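PDB 4ZSF: BsaWI endonuclease from Geobacillus stearothermophilus, which probably cuts double-stranded DNA as a metal-dependent type II restriction endonuclease of the PD-(D/E)XK superfamily. Local coordinates for residues 143-148 against 163-168; 171-176 against 205-210; 189-194 against 218-223. One frame throughout, in Å; residues are numbered along the deposited sequence.

The three contacts lie in the PD-(D/E)XK core, around one mixed sheet. Contact 1 and contact 3 share it through the neighbouring strands 155-165 and 188-193, their centres about 9 Å apart. Contact 2 packs two helices together, its centre about 8 Å from that of contact 3. Gln-163 of contact 1 ties all three together, bonding through OE1 to Trp-220 of contact 3 and through NE2 to the carbonyl of Asp-175 in contact 2. The DNA comes within about 3 Å of the nearest atom of contact 1 and makes a weak hydrogen bond with Thr-173 of contact 2. The side chains of Arg-176 (contact 2) and His-221 (contact 3) each lie about 10 Å from a bound calcium ion.

Contact 1 (143-148 against 163-168); sequences VFDLYI and QSKTSI
Asp-145 meets Ser-164 and Lys-165 through a single carboxylate oxygen. Its OD2 accepts the backbone N of Ser-164 at 2.7 Å in an almost straight bond (172° at the hydrogen), using the anti lone pair. The syn lone pair faces Lys-165, whose NZ makes a salt bridge to the same OD2 at 2.6 Å. One oxygen is thus gripped by two donors, and an aspartate is short enough to do this from just before strand 146-152. The lysine reaches it by a bend at chi2 (-41°), after which its chain is extended, and the two side chains meet at about a right angle. Ser-164 OG adds a packing contact at 3.5 Å from Asp-145 CB. An alanine in place of Asp-145 would probably leave Lys-165 NZ without its salt-bridge partner and the Ser-164 N-H without its acceptor.

The two segments belong to the beta hairpin of strands 146-152 and 155-165. A classic beta bulge, in which Asp-145 and Leu-146 both face Ile-162, introduces the first strand. Asp-145 and the run Gln-163, Ser-164, Lys-165 are consistent with the PD-(D/E)XK signature, Gln-163 probably standing where D or E is usual.

Next to this, the Gln-163 chain passes obliquely by Phe-144, its CG 3.7 Å from Phe-144 CD1 at the ring edge. The amide beyond is anchored at both ends, OE1 by Trp-220 NE1 and NE2 by the Asp-175 carbonyl, which fixes its rotation. Val-143 CG1 lies over one face of the Phe-144 ring, offset toward the rim. Further out, Glu-92 of helix 70-103 brings a like charge close to Asp-145 OD1.

Contact 2 (171-176 against 205-210); sequences RVTRDR and IAMVNG. With nucleotides of chain B.
Met-207 turns at its last torsion (chi3 85°), carrying CE against helix 172-184, while Arg-176 starts with CG anti to the backbone N (chi1 177°) and runs on toward the Met-207 carbonyl. The methyl CE of Met-207 is 3.5 Å from Thr-173 CA and 3.8 Å from Arg-176 CD, and its SD lies 4.0 Å from Val-172 CG2. A long, unbranched and pliable methionine suits this place, since it bridges two helices whose short axes stay 10.9 Å apart and run nearly parallel. Of the pair, helix 172-184 follows strand 155-165 in the nuclease core, and helix 202-209 links the parallel strands 188-193 and 222-226.

Arg-176 supplies the polar half. Its NH1 donates to Met-207 O at 2.6 Å, with the oxygen at the edge of the guanidinium and near its plane, although the bond is bent (133° at the hydrogen). This carbonyl belongs to the end of a helix, where a positive charge would probably be favoured. NH1 also bonds to Leu-217 O. On the DNA side, Thr-173 OG1 gives a weak hydrogen bond to OP2 of deoxyguanosine DG4 of chain B at 3.3 Å.

Contact 3 (189-194 against 218-223); sequences SVAICL and NGWHGM
A beta-alpha-beta unit, made of strand 188-193, helix 202-209 and strand 222-226, brings these two segments side by side as parallel neighbours. Ala-191 N donates to Gly-222 O at 3.1 Å, and Ala-191 and Met-223 pair in a parallel bridge. At the start of the pairing, Ser-189 is held at two points by His-221. The histidine backbone N donates to Ser-189 O at 2.9 Å, and the ring's ND1 accepts Ser-189 N, also at 2.9 Å, with the donor only 6° out of the ring plane. Since NE2 bonds to the carbonyl of Asn-264, a neutral ring protonated on NE2 is likely. An imidazole suits the site because it can accept at one nitrogen and donate at the other.

Within this crossover Gly-222 has no side chain beside Val-190 CG1, and its buried N finds no partner, the Ser-189 carbonyl being taken by His-221 N.

The Ala-191 methyl sits over a face of the Trp-220 indole in a CH-pi contact, CB 4.1 Å from the centroid of the five-membered ring, while Ser-189 O lies at the ring's edge. The indole NE1, tied to Gln-163, should keep the ring from turning. Asn-218 ND2 reaches forward to Trp-220 O at 2.9 Å, coming from above the carbonyl plane, and also bonds to Tyr-265 O. Cys-193 and Met-223 meet beyond Ala-191, but both have alternate conformers and their close sulfur approach is doubtful.

Contact 1 (143-148 against 163-168)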
loop_
_atom_site.group_PDB
_atom_site.type_symbol
_atom_site.label_atom_id
_atom_site.label_comp_id
_atom_site.label_asym_id
_atom_site.label_seq_id
_atom_site.Cartn_x
_atom_site.Cartn_y
_atom_site.Cartn_z
ATOM N N VAL A 143 5.707 -8.316 10.233
ATOM C CA VAL A 143 6.612 -8.910 9.301
ATOM C C VAL A 143 6.250 -10.355 8.910
ATOM O O VAL A 143 6.436 -10.753 7.749
ATOM C CB VAL A 143 8.027 -8.879 9.959
ATOM C CG1 VAL A 143 8.979 -9.516 9.110
ATOM C CG2 VAL A 143 8.412 -7.433 10.195
ATOM N N PHE A 144 5.883 -11.157 9.915
ATOM C CA PHE A 144 5.548 -12.583 9.699
ATOM C C PHE A 144 4.084 -12.831 9.971
ATOM O O PHE A 144 3.537 -12.273 10.907
ATOM C CB PHE A 144 6.417 -13.448 10.603
ATOM C CG PHE A 144 7.872 -13.307 10.272
ATOM C CD1 PHE A 144 8.358 -13.780 9.053
ATOM C CD2 PHE A 144 8.733 -12.600 11.121
ATOM C CE1 PHE A 144 9.754 -13.565 8.704
ATOM C CE2 PHE A 144 10.106 -12.431 10.815
ATOM C CZ PHE A 144 10.604 -12.859 9.599
ATOM N N ASP A 145 3.484 -13.753 9.230
ATOM C CA ASP A 145 2.060 -14.069 9.315
ATOM C C ASP A 145 1.820 -15.100 10.425
ATOM O O ASP A 145 0.848 -15.043 11.170
ATOM C CB ASP A 145 1.627 -14.607 7.953
ATOM C CG ASP A 145 1.819 -13.551 6.861
ATOM O OD1 ASP A 145 1.339 -12.394 7.074
ATOM O OD2 ASP A 145 2.495 -13.828 5.845
ATOM N N LEU A 146 2.770 -16.015 10.560
ATOM C CA LEU A 146 2.641 -17.125 11.477
ATOM C C LEU A 146 3.973 -17.365 12.188
ATOM O O LEU A 146 5.027 -17.031 11.654
ATOM C CB LEU A 146 2.271 -18.391 10.723
ATOM C CG LEU A 146 0.951 -18.356 9.941
ATOM C CD1 LEU A 146 0.795 -19.663 9.062
ATOM C CD2 LEU A 146 -0.132 -18.298 11.004
ATOM N N TYR A 147 3.921 -17.987 13.356
ATOM C CA TYR A 147 5.127 -18.402 14.072
ATOM C C TYR A 147 4.981 -19.878 14.451
ATOM O O TYR A 147 3.843 -20.392 14.537
ATOM C CB TYR A 147 5.344 -17.569 15.328
ATOM C CG TYR A 147 5.700 -16.137 14.998
ATOM C CD1 TYR A 147 7.021 -15.772 14.802
ATOM C CD2 TYR A 147 4.696 -15.185 14.804
ATOM C CE1 TYR A 147 7.358 -14.436 14.500
ATOM C CE2 TYR A 147 5.006 -13.842 14.479
ATOM C CZ TYR A 147 6.350 -13.493 14.322
ATOM O OH TYR A 147 6.712 -12.159 14.060
ATOM N N ILE A 148 6.099 -20.563 14.693
ATOM C CA ILE A 148 5.952 -21.977 15.087
ATOM C C ILE A 148 6.765 -22.212 16.347
ATOM O O ILE A 148 7.900 -21.690 16.498
ATOM C CB ILE A 148 6.318 -22.937 13.932
ATOM C CG1 ILE A 148 6.100 -24.415 14.334
ATOM C CG2 ILE A 148 7.761 -22.689 13.371
ATOM C CD1 ILE A 148 6.147 -25.405 13.081
ATOM N N GLN A 163 6.125 -16.833 6.558
ATOM C CA GLN A 163 5.360 -15.912 5.685
ATOM C C GLN A 163 4.363 -16.736 4.929
ATOM O O GLN A 163 4.720 -17.755 4.391
ATOM C CB GLN A 163 6.279 -15.192 4.744
ATOM C CG GLN A 163 7.251 -14.251 5.560
ATOM C CD GLN A 163 8.341 -13.628 4.691
ATOM O OE1 GLN A 163 8.643 -14.111 3.598
ATOM N NE2 GLN A 163 8.877 -12.515 5.148
ATOM N N SER A 164 3.096 -16.330 4.880
ATOM C CA SER A 164 2.141 -17.225 4.220
ATOM C C SER A 164 1.300 -16.412 3.287
ATOM O O SER A 164 0.385 -15.762 3.773
ATOM C CB SER A 164 1.250 -17.967 5.242
ATOM O OG SER A 164 0.307 -17.091 5.866
ATOM N N LYS A 165 1.613 -16.489 1.977
ATOM C CA LYS A 165 1.121 -15.604 0.916
ATOM C C LYS A 165 0.197 -16.281 -0.082
ATOM O O LYS A 165 0.463 -17.416 -0.502
ATOM C CB LYS A 165 2.311 -15.048 0.167
ATOM C CG LYS A 165 3.270 -14.243 1.079
ATOM C CD LYS A 165 2.495 -13.342 2.082
ATOM C CE LYS A 165 3.455 -12.715 3.121
ATOM N NZ LYS A 165 2.743 -11.909 4.158
ATOM N N THR A 166 -0.875 -15.597 -0.497
ATOM C CA THR A 166 -1.851 -16.224 -1.352
ATOM C C THR A 166 -1.489 -15.891 -2.785
ATOM O O THR A 166 -2.042 -16.444 -3.723
ATOM C CB THR A 166 -3.287 -15.725 -1.055
ATOM O OG1 THR A 166 -3.241 -14.306 -0.961
ATOM C CG2 THR A 166 -3.762 -16.247 0.277
ATOM N N SER A 167 -0.596 -14.923 -2.933
ATOM C CA SER A 167 0.027 -14.676 -4.205
ATOM C C SER A 167 1.537 -14.629 -3.936
ATOM O O SER A 167 2.002 -13.843 -3.109
ATOM C CB SER A 167 -0.471 -13.374 -4.826
ATOM O OG SER A 167 -0.029 -12.283 -4.035
ATOM N N ILE A 168 2.291 -15.493 -4.608
ATOM C CA ILE A 168 3.743 -15.407 -4.575
ATOM C C ILE A 168 4.182 -14.370 -5.591
ATOM O O ILE A 168 5.363 -14.221 -5.872
ATOM C CB ILE A 168 4.407 -16.757 -4.901
#

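Contact 2 (171-176 against 205-210)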
loop_
_atom_site.group_PDB
_atom_site.type_symbol
_atom_site.label_atom_id
_atom_site.label_comp_id
_atom_site.label_asym_id
_atom_site.label_seq_id
_atom_site.Cartn_x
_atom_site.Cartn_y
_atom_site.Cartn_z
ATOM N N ARG A 171 5.054 -9.851 -3.684
ATOM C CA ARG A 171 5.385 -9.508 -2.297
ATOM C C ARG A 171 6.794 -9.993 -1.933
ATOM O O ARG A 171 7.420 -9.493 -0.991
ATOM C CB ARG A 171 4.341 -10.099 -1.327
ATOM N N VAL A 172 7.297 -10.943 -2.720
ATOM C CA VAL A 172 8.506 -11.642 -2.362
ATOM C C VAL A 172 9.735 -10.745 -2.478
ATOM O O VAL A 172 10.671 -10.978 -1.738
ATOM C CB VAL A 172 8.701 -12.954 -3.202
ATOM C CG1 VAL A 172 7.436 -13.893 -3.079
ATOM C CG2 VAL A 172 9.049 -12.636 -4.655
ATOM N N THR A 173 9.766 -9.725 -3.355
ATOM C CA THR A 173 10.945 -8.837 -3.342
ATOM C C THR A 173 11.042 -8.129 -1.993
ATOM O O THR A 173 12.128 -8.052 -1.431
ATOM C CB THR A 173 10.969 -7.750 -4.486
ATOM O OG1 THR A 173 9.928 -6.797 -4.283
ATOM C CG2 THR A 173 10.814 -8.364 -5.862
ATOM N N ARG A 174 9.915 -7.656 -1.451
ATOM C CA ARG A 174 9.921 -7.020 -0.126
ATOM C C ARG A 174 9.925 -7.986 1.105
ATOM O O ARG A 174 10.264 -7.565 2.218
ATOM C CB ARG A 174 8.721 -6.069 -0.017
ATOM N N ASP A 175 9.537 -9.251 0.914
ATOM C CA ASP A 175 9.512 -10.291 1.978
ATOM C C ASP A 175 10.865 -10.972 2.209
ATOM O O ASP A 175 11.121 -11.563 3.265
ATOM C CB ASP A 175 8.502 -11.384 1.626
ATOM C CG ASP A 175 7.044 -10.892 1.719
ATOM O OD1 ASP A 175 6.695 -10.149 2.659
ATOM O OD2 ASP A 175 6.251 -11.273 0.843
ATOM N N ARG A 176 11.705 -10.938 1.196
ATOM C CA ARG A 176 13.013 -11.582 1.326
ATOM C C ARG A 176 13.899 -10.944 2.415
ATOM O O ARG A 176 14.546 -11.664 3.167
ATOM C CB ARG A 176 13.707 -11.562 -0.045
ATOM C CG ARG A 176 15.091 -12.133 -0.080
ATOM C CD ARG A 176 15.706 -12.177 -1.529
ATOM N NE ARG A 176 17.177 -11.944 -1.472
ATOM C CZ ARG A 176 18.038 -12.960 -1.555
ATOM N NH1 ARG A 176 17.569 -14.175 -1.758
ATOM N NH2 ARG A 176 19.340 -12.772 -1.480
ATOM N N ILE A 205 13.042 -18.127 -8.683
ATOM C CA ILE A 205 13.815 -19.266 -8.180
ATOM C C ILE A 205 15.117 -18.792 -7.510
ATOM O O ILE A 205 15.486 -19.287 -6.441
ATOM C CB ILE A 205 14.132 -20.262 -9.321
ATOM C CG1 ILE A 205 12.858 -21.020 -9.708
ATOM C CG2 ILE A 205 15.173 -21.280 -8.903
ATOM C CD1 ILE A 205 12.961 -21.663 -11.114
ATOM N N ALA A 206 15.778 -17.805 -8.123
ATOM C CA ALA A 206 17.039 -17.271 -7.616
ATOM C C ALA A 206 16.833 -16.521 -6.295
ATOM O O ALA A 206 17.663 -16.618 -5.382
ATOM C CB ALA A 206 17.696 -16.352 -8.671
ATOM N N MET A 207 15.725 -15.788 -6.196
ATOM C CA MET A 207 15.386 -15.084 -4.956
ATOM C C MET A 207 15.250 -16.034 -3.787
ATOM O O MET A 207 15.554 -15.637 -2.647
ATOM C CB MET A 207 14.074 -14.304 -5.066
ATOM C CG MET A 207 14.172 -13.105 -5.944
ATOM S SD MET A 207 12.830 -11.922 -5.692
ATOM C CE MET A 207 13.489 -10.987 -4.313
ATOM N N VAL A 208 14.769 -17.257 -4.040
ATOM C CA VAL A 208 14.581 -18.215 -2.942
ATOM C C VAL A 208 15.912 -18.915 -2.698
ATOM O O VAL A 208 16.388 -18.986 -1.564
ATOM C CB VAL A 208 13.467 -19.268 -3.244
ATOM C CG1 VAL A 208 13.401 -20.390 -2.183
ATOM C CG2 VAL A 208 12.108 -18.537 -3.448
ATOM N N ASN A 209 16.500 -19.453 -3.765
ATOM C CA ASN A 209 17.629 -20.379 -3.608
ATOM C C ASN A 209 18.977 -19.710 -3.592
ATOM O O ASN A 209 19.970 -20.332 -3.165
ATOM C CB ASN A 209 17.638 -21.437 -4.738
ATOM C CG ASN A 209 16.515 -22.445 -4.592
ATOM O OD1 ASN A 209 16.071 -22.759 -3.457
ATOM N ND2 ASN A 209 16.050 -22.974 -5.733
ATOM N N GLY A 210 19.060 -18.486 -4.111
ATOM C CA GLY A 210 20.339 -17.800 -4.138
ATOM C C GLY A 210 21.224 -18.352 -5.243
ATOM O O GLY A 210 20.740 -19.030 -6.159
ATOM P P DG B 4 11.209 -3.948 -7.449
ATOM O OP1 DG B 4 12.610 -4.361 -7.375
ATOM O OP2 DG B 4 10.105 -4.758 -6.890
ATOM O "O5'" DG B 4 11.023 -2.499 -6.761
ATOM C "C5'" DG B 4 11.711 -1.383 -7.269
ATOM C "C4'" DG B 4 10.847 -0.163 -7.141
ATOM O "O4'" DG B 4 9.869 -0.138 -8.221
ATOM C "C3'" DG B 4 10.063 -0.074 -5.859
ATOM O "O3'" DG B 4 9.995 1.322 -5.510
ATOM C "C2'" DG B 4 8.685 -0.664 -6.257
ATOM C "C1'" DG B 4 8.545 -0.111 -7.678
ATOM N N9 DG B 4 7.673 -0.889 -8.593
ATOM C C8 DG B 4 7.618 -2.273 -8.721
ATOM N N7 DG B 4 6.800 -2.668 -9.685
ATOM C C5 DG B 4 6.292 -1.503 -10.199
ATOM C C6 DG B 4 5.342 -1.313 -11.234
ATOM O O6 DG B 4 4.788 -2.183 -11.931
ATOM N N1 DG B 4 5.116 0.046 -11.497
ATOM C C2 DG B 4 5.690 1.077 -10.756
ATOM N N2 DG B 4 5.343 2.325 -11.099
ATOM N N3 DG B 4 6.604 0.898 -9.819
ATOM C C4 DG B 4 6.842 -0.398 -9.568
#

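Contact 3 (189-194 against 218-223)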
loop_
_atom_site.group_PDB
_atom_site.type_symbol
_atom_site.label_atom_id
_atom_site.label_comp_id
_atom_site.label_asym_id
_atom_site.label_seq_id
_atom_site.Cartn_x
_atom_site.Cartn_y
_atom_site.Cartn_z
ATOM N N SER A 189 13.310 -19.850 8.927
ATOM C CA SER A 189 12.530 -18.823 8.244
ATOM C C SER A 189 11.973 -19.409 6.961
ATOM O O SER A 189 12.724 -19.773 6.056
ATOM C CB SER A 189 13.382 -17.571 7.927
ATOM O OG SER A 189 12.575 -16.605 7.270
ATOM N N VAL A 190 10.660 -19.542 6.888
ATOM C CA VAL A 190 10.110 -20.180 5.693
ATOM C C VAL A 190 8.922 -19.451 5.125
ATOM O O VAL A 190 8.384 -18.529 5.752
ATOM C CB VAL A 190 9.688 -21.666 5.983
ATOM C CG1 VAL A 190 10.928 -22.504 6.345
ATOM C CG2 VAL A 190 8.632 -21.708 7.090
ATOM N N ALA A 191 8.529 -19.847 3.907
ATOM C CA ALA A 191 7.358 -19.215 3.286
ATOM C C ALA A 191 6.453 -20.315 2.778
ATOM O O ALA A 191 6.958 -21.365 2.333
ATOM C CB ALA A 191 7.768 -18.354 2.166
ATOM N N ILE A 192 5.136 -20.073 2.813
ATOM C CA ILE A 192 4.141 -21.036 2.276
ATOM C C ILE A 192 3.387 -20.236 1.264
ATOM O O ILE A 192 2.894 -19.131 1.599
ATOM C CB ILE A 192 3.242 -21.546 3.414
ATOM C CG1 ILE A 192 4.090 -22.423 4.355
ATOM C CG2 ILE A 192 2.042 -22.378 2.856
ATOM C CD1 ILE A 192 3.368 -22.844 5.675
ATOM N N CYS A 193 3.298 -20.770 0.042
ATOM C CA CYS A 193 2.809 -20.058 -1.135
ATOM C C CYS A 193 1.670 -20.784 -1.854
ATOM O O CYS A 193 1.820 -21.974 -2.179
ATOM C CB CYS A 193 3.961 -19.883 -2.130
ATOM S SG CYS A 193 5.283 -18.890 -1.612
ATOM N N LEU A 194 0.571 -20.085 -2.183
ATOM C CA LEU A 194 -0.490 -20.713 -2.893
ATOM C C LEU A 194 -0.213 -20.994 -4.339
ATOM O O LEU A 194 -0.621 -22.035 -4.895
ATOM C CB LEU A 194 -1.721 -19.801 -2.749
ATOM C CG LEU A 194 -3.025 -20.438 -3.119
ATOM C CD1 LEU A 194 -3.105 -21.794 -2.423
ATOM C CD2 LEU A 194 -4.084 -19.495 -2.637
ATOM N N ASN A 218 20.507 -17.622 -0.387
ATOM C CA ASN A 218 19.096 -17.999 -0.322
ATOM C C ASN A 218 18.289 -17.003 0.551
ATOM O O ASN A 218 18.835 -16.418 1.507
ATOM C CB ASN A 218 18.931 -19.430 0.210
ATOM C CG ASN A 218 19.714 -19.681 1.503
ATOM O OD1 ASN A 218 20.935 -19.591 1.499
ATOM N ND2 ASN A 218 19.007 -19.972 2.615
ATOM N N GLY A 219 17.012 -16.794 0.221
ATOM C CA GLY A 219 16.232 -15.769 0.913
ATOM C C GLY A 219 15.439 -16.355 2.070
ATOM O O GLY A 219 14.961 -15.620 2.979
ATOM N N TRP A 220 15.316 -17.693 2.056
ATOM C CA TRP A 220 14.564 -18.492 3.041
ATOM C C TRP A 220 15.303 -19.800 3.279
ATOM O O TRP A 220 16.083 -20.200 2.433
ATOM C CB TRP A 220 13.115 -18.848 2.579
ATOM C CG TRP A 220 12.187 -17.621 2.486
ATOM C CD1 TRP A 220 11.298 -17.209 3.443
ATOM C CD2 TRP A 220 12.090 -16.699 1.410
ATOM N NE1 TRP A 220 10.679 -16.080 3.028
ATOM C CE2 TRP A 220 11.123 -15.747 1.775
ATOM C CE3 TRP A 220 12.729 -16.576 0.158
ATOM C CZ2 TRP A 220 10.795 -14.657 0.960
ATOM C CZ3 TRP A 220 12.384 -15.489 -0.673
ATOM C CH2 TRP A 220 11.417 -14.557 -0.268
ATOM N N HIS A 221 14.996 -20.478 4.385
ATOM C CA HIS A 221 15.436 -21.848 4.574
ATOM C C HIS A 221 14.681 -22.768 3.640
ATOM O O HIS A 221 15.213 -23.772 3.149
ATOM C CB HIS A 221 15.229 -22.298 6.044
ATOM C CG HIS A 221 16.221 -21.662 6.963
ATOM N ND1 HIS A 221 15.860 -20.878 8.030
ATOM C CD2 HIS A 221 17.582 -21.677 6.951
ATOM C CE1 HIS A 221 16.942 -20.459 8.656
ATOM N NE2 HIS A 221 18.008 -20.910 8.009
ATOM N N GLY A 222 13.424 -22.429 3.428
ATOM C CA GLY A 222 12.574 -23.302 2.630
ATOM C C GLY A 222 11.334 -22.512 2.189
ATOM O O GLY A 222 10.837 -21.643 2.908
ATOM N N MET A 223 10.863 -22.852 1.000
ATOM C CA MET A 223 9.673 -22.265 0.414
ATOM C C MET A 223 8.765 -23.466 0.115
ATOM O O MET A 223 9.234 -24.435 -0.511
ATOM C CB MET A 223 10.051 -21.479 -0.850
ATOM C CG MET A 223 8.881 -21.126 -1.726
ATOM S SD MET A 223 7.920 -19.781 -0.988
ATOM C CE MET A 223 9.046 -18.391 -1.177
#